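Local structure of peroxisomal fatty acid beta-oxidation multifunctional protein MFP2 (2WTB) at residues A[153-159]-A[214-220]. The protein carries out successive steps of peroxisomal fatty acid beta-oxidation, hydrating long-chain enoyl-CoAs and oxidising 3-hydroxyacyl-CoAs with NAD. Residues are numbered along the deposited sequence; the frame is centred on the assembly and turned at random.
Sequences RLPRLVG and SVSKTDK
R156 makes the main polar link between helix 150-158 and the loop leading to helix 224-241, giving one hydrogen bond from NH1 to the backbone O of K217 (3.1 Å, N-H...O angle 155°). The acceptor lies close to the guanidinium plane, whereas NH1 stands above the carbonyl plane of K217. V215 O sits over one face of the same group, 3.2 Å from NE but at too poor an angle to bond. With CG anti to the carbonyl carbon (chi1 -68°) and the chain extended as far as NE, R156 lies along the loop, where its CD also meets S214 O at 3.4 Å. Shortening this side chain to an alanine would probably leave K217 O without this donor and open a gap beside the carbonyls of V215 and K217. At the helix's C-terminal end, K220 curls back on itself, sending NZ to L157 O in a weak hydrogen bond (3.5 Å) while its CG rests on R156 O.

Van der Waals contacts make up the rest. V215 CG2 lies over one face of the R153 guanidinium, offset toward its rim, and S214 CB packs against CG and both methyls of L157, 4.0 Å from CD1. The polar ends of R153 and S214 find their bonding partners outside the two segments: R153 NH2 forms a salt bridge to E99 of helix 88-99, and S214 OG bonds to M122 O of helix 116-123, the helix that bears the predicted nucleophile E119.

One good and one weak bond thus run from a basic side chain to a backbone carbonyl, one in each direction, so the polar link within this crotonase-like domain depends on the main-chain path of both segments, while S214 and V215 add side-chain packing.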
ATOM      1  N   ARG A 153      -5.738  23.208 -14.220  1.00 56.80           N
ATOM      2  CA  ARG A 153      -6.698  23.924 -13.389  1.00 43.79           C
ATOM      3  C   ARG A 153      -6.340  23.953 -11.904  1.00 42.74           C
ATOM      4  O   ARG A 153      -6.633  24.928 -11.213  1.00 45.19           O
ATOM      5  CB  ARG A 153      -8.108  23.371 -13.608  1.00 45.82           C
ATOM      6  CG  ARG A 153      -8.597  23.557 -15.032  1.00 50.71           C
ATOM      7  CD  ARG A 153     -10.060  23.182 -15.205  1.00 47.67           C
ATOM      8  NE  ARG A 153     -10.529  23.533 -16.544  1.00 55.06           N
ATOM      9  CZ  ARG A 153     -10.414  22.745 -17.610  1.00 57.31           C
ATOM     10  NH1 ARG A 153      -9.850  21.547 -17.500  1.00 49.11           N
ATOM     11  NH2 ARG A 153     -10.863  23.157 -18.788  1.00 48.91           N
ATOM     12  N   LEU A 154      -5.697  22.898 -11.413  1.00 40.18           N
ATOM     13  CA  LEU A 154      -5.331  22.837  -9.998  1.00 56.55           C
ATOM     14  C   LEU A 154      -4.388  23.971  -9.582  1.00 55.45           C
ATOM     15  O   LEU A 154      -4.686  24.709  -8.644  1.00 63.37           O
ATOM     16  CB  LEU A 154      -4.743  21.470  -9.629  1.00 52.24           C
ATOM     17  CG  LEU A 154      -4.374  21.269  -8.155  1.00 52.20           C
ATOM     18  CD1 LEU A 154      -5.532  21.645  -7.245  1.00 46.26           C
ATOM     19  CD2 LEU A 154      -3.934  19.839  -7.894  1.00 55.34           C
ATOM     20  N   PRO A 155      -3.247  24.115 -10.277  1.00 56.67           N
ATOM     21  CA  PRO A 155      -2.340  25.216  -9.935  1.00 58.15           C
ATOM     22  C   PRO A 155      -3.007  26.583 -10.073  1.00 53.61           C
ATOM     23  O   PRO A 155      -2.677  27.501  -9.325  1.00 57.93           O
ATOM     24  CB  PRO A 155      -1.209  25.072 -10.960  1.00 51.15           C
ATOM     25  CG  PRO A 155      -1.250  23.637 -11.365  1.00 49.28           C
ATOM     26  CD  PRO A 155      -2.699  23.264 -11.348  1.00 44.24           C
ATOM     27  N   ARG A 156      -3.938  26.711 -11.012  1.00 49.49           N
ATOM     28  CA  ARG A 156      -4.631  27.979 -11.228  1.00 55.69           C
ATOM     29  C   ARG A 156      -5.696  28.275 -10.166  1.00 58.27           C
ATOM     30  O   ARG A 156      -6.092  29.427  -9.982  1.00 57.22           O
ATOM     31  CB  ARG A 156      -5.245  28.024 -12.630  1.00 48.42           C
ATOM     32  CG  ARG A 156      -4.208  28.072 -13.734  1.00 55.32           C
ATOM     33  CD  ARG A 156      -4.836  27.961 -15.109  1.00 42.58           C
ATOM     34  NE  ARG A 156      -3.818  27.758 -16.137  1.00 49.93           N
ATOM     35  CZ  ARG A 156      -3.216  28.741 -16.795  1.00 51.14           C
ATOM     36  NH1 ARG A 156      -3.531  30.001 -16.537  1.00 46.07           N
ATOM     37  NH2 ARG A 156      -2.300  28.464 -17.712  1.00 57.87           N
ATOM     38  N   LEU A 157      -6.152  27.240  -9.468  1.00 49.33           N
ATOM     39  CA  LEU A 157      -7.189  27.409  -8.450  1.00 54.65           C
ATOM     40  C   LEU A 157      -6.630  27.480  -7.031  1.00 58.06           C
ATOM     41  O   LEU A 157      -7.167  28.194  -6.184  1.00 57.86           O
ATOM     42  CB  LEU A 157      -8.236  26.294  -8.547  1.00 37.62           C
ATOM     43  CG  LEU A 157      -9.257  26.435  -9.677  1.00 52.56           C
ATOM     44  CD1 LEU A 157     -10.153  25.210  -9.756  1.00 41.90           C
ATOM     45  CD2 LEU A 157     -10.087  27.695  -9.493  1.00 45.71           C
ATOM     46  N   VAL A 158      -5.553  26.744  -6.773  1.00 56.83           N
ATOM     47  CA  VAL A 158      -5.025  26.641  -5.417  1.00 64.52           C
ATOM     48  C   VAL A 158      -3.607  27.175  -5.296  1.00 63.44           C
ATOM     49  O   VAL A 158      -3.085  27.315  -4.190  1.00 60.90           O
ATOM     50  CB  VAL A 158      -5.046  25.186  -4.908  1.00 67.25           C
ATOM     51  CG1 VAL A 158      -6.411  24.561  -5.150  1.00 59.98           C
ATOM     52  CG2 VAL A 158      -3.950  24.373  -5.579  1.00 62.36           C
ATOM     53  N   GLY A 159      -2.988  27.473  -6.433  1.00 69.80           N
ATOM     54  CA  GLY A 159      -1.612  27.929  -6.452  1.00 64.50           C
ATOM     55  C   GLY A 159      -0.677  26.825  -6.906  1.00 68.66           C
ATOM     56  O   GLY A 159      -1.028  25.646  -6.852  1.00 71.90           O
ATOM     57  N   SER A 214     -11.693  28.528 -14.851  1.00 43.51           N
ATOM     58  CA  SER A 214     -10.502  28.125 -14.115  1.00 43.43           C
ATOM     59  C   SER A 214      -9.268  27.988 -15.007  1.00 56.89           C
ATOM     60  O   SER A 214      -8.152  28.297 -14.587  1.00 64.12           O
ATOM     61  CB  SER A 214     -10.756  26.801 -13.389  1.00 47.60           C
ATOM     62  OG  SER A 214     -12.035  26.794 -12.777  1.00 50.76           O
ATOM     63  N   VAL A 215      -9.473  27.526 -16.234  1.00 52.27           N
ATOM     64  CA  VAL A 215      -8.359  27.187 -17.111  1.00 52.21           C
ATOM     65  C   VAL A 215      -7.595  28.420 -17.592  1.00 47.02           C
ATOM     66  O   VAL A 215      -6.400  28.343 -17.875  1.00 59.09           O
ATOM     67  CB  VAL A 215      -8.821  26.351 -18.324  1.00 51.74           C
ATOM     68  CG1 VAL A 215      -9.172  27.259 -19.494  1.00 45.62           C
ATOM     69  CG2 VAL A 215      -7.738  25.365 -18.727  1.00 60.60           C
ATOM     70  N   SER A 216      -8.281  29.553 -17.677  1.00 43.80           N
ATOM     71  CA  SER A 216      -7.641  30.794 -18.112  1.00 56.65           C
ATOM     72  C   SER A 216      -7.473  31.790 -16.962  1.00 65.84           C
ATOM     73  O   SER A 216      -7.504  33.001 -17.166  1.00 69.20           O
ATOM     74  CB  SER A 216      -8.418  31.426 -19.270  1.00 53.93           C
ATOM     75  OG  SER A 216      -9.813  31.424 -19.023  1.00 58.67           O
ATOM     76  N   LYS A 217      -7.288  31.262 -15.756  1.00 69.77           N
ATOM     77  CA  LYS A 217      -7.117  32.079 -14.562  1.00 63.78           C
ATOM     78  C   LYS A 217      -5.639  32.150 -14.183  1.00 66.36           C
ATOM     79  O   LYS A 217      -4.980  31.120 -14.050  1.00 70.50           O
ATOM     80  CB  LYS A 217      -7.932  31.481 -13.412  1.00 57.95           C
ATOM     81  CG  LYS A 217      -7.891  32.260 -12.106  1.00 53.32           C
ATOM     82  CD  LYS A 217      -8.528  31.444 -10.981  1.00 53.42           C
ATOM     83  CE  LYS A 217      -8.674  32.256  -9.705  1.00 53.37           C
ATOM     84  NZ  LYS A 217      -9.642  33.375  -9.878  1.00 68.88           N
ATOM     85  N   THR A 218      -5.125  33.365 -14.010  1.00 71.24           N
ATOM     86  CA  THR A 218      -3.707  33.565 -13.708  1.00 72.65           C
ATOM     87  C   THR A 218      -3.490  34.196 -12.331  1.00 66.28           C
ATOM     88  O   THR A 218      -2.375  34.206 -11.809  1.00 52.48           O
ATOM     89  CB  THR A 218      -3.028  34.427 -14.787  1.00 77.97           C
ATOM     90  OG1 THR A 218      -3.173  33.789 -16.061  1.00 76.21           O
ATOM     91  CG2 THR A 218      -1.548  34.606 -14.486  1.00 94.95           C
ATOM     92  N   ASP A 219      -4.569  34.713 -11.753  1.00 71.43           N
ATOM     93  CA  ASP A 219      -4.554  35.277 -10.405  1.00 76.12           C
ATOM     94  C   ASP A 219      -3.623  34.561  -9.430  1.00 67.30           C
ATOM     95  O   ASP A 219      -2.912  35.203  -8.666  1.00 49.81           O
ATOM     96  CB  ASP A 219      -5.969  35.268  -9.817  1.00 78.85           C
ATOM     97  CG  ASP A 219      -6.675  36.597  -9.974  1.00 92.29           C
ATOM     98  OD1 ASP A 219      -5.984  37.635 -10.069  1.00100.58           O
ATOM     99  OD2 ASP A 219      -7.923  36.603  -9.990  1.00 90.06           O
ATOM    100  N   LYS A 220      -3.644  33.230  -9.447  1.00 55.03           N
ATOM    101  CA  LYS A 220      -2.976  32.448  -8.410  1.00 54.68           C
ATOM    102  C   LYS A 220      -1.566  31.998  -8.779  1.00 62.19           C
ATOM    103  O   LYS A 220      -0.815  31.536  -7.919  1.00 65.95           O
ATOM    104  CB  LYS A 220      -3.826  31.234  -8.029  1.00 70.92           C
ATOM    105  CG  LYS A 220      -5.241  31.576  -7.591  1.00 79.78           C
ATOM    106  CD  LYS A 220      -5.240  32.545  -6.417  1.00 86.26           C
ATOM    107  CE  LYS A 220      -4.525  31.953  -5.214  1.00 88.09           C
ATOM    108  NZ  LYS A 220      -5.131  30.661  -4.795  1.00 83.84           N
TER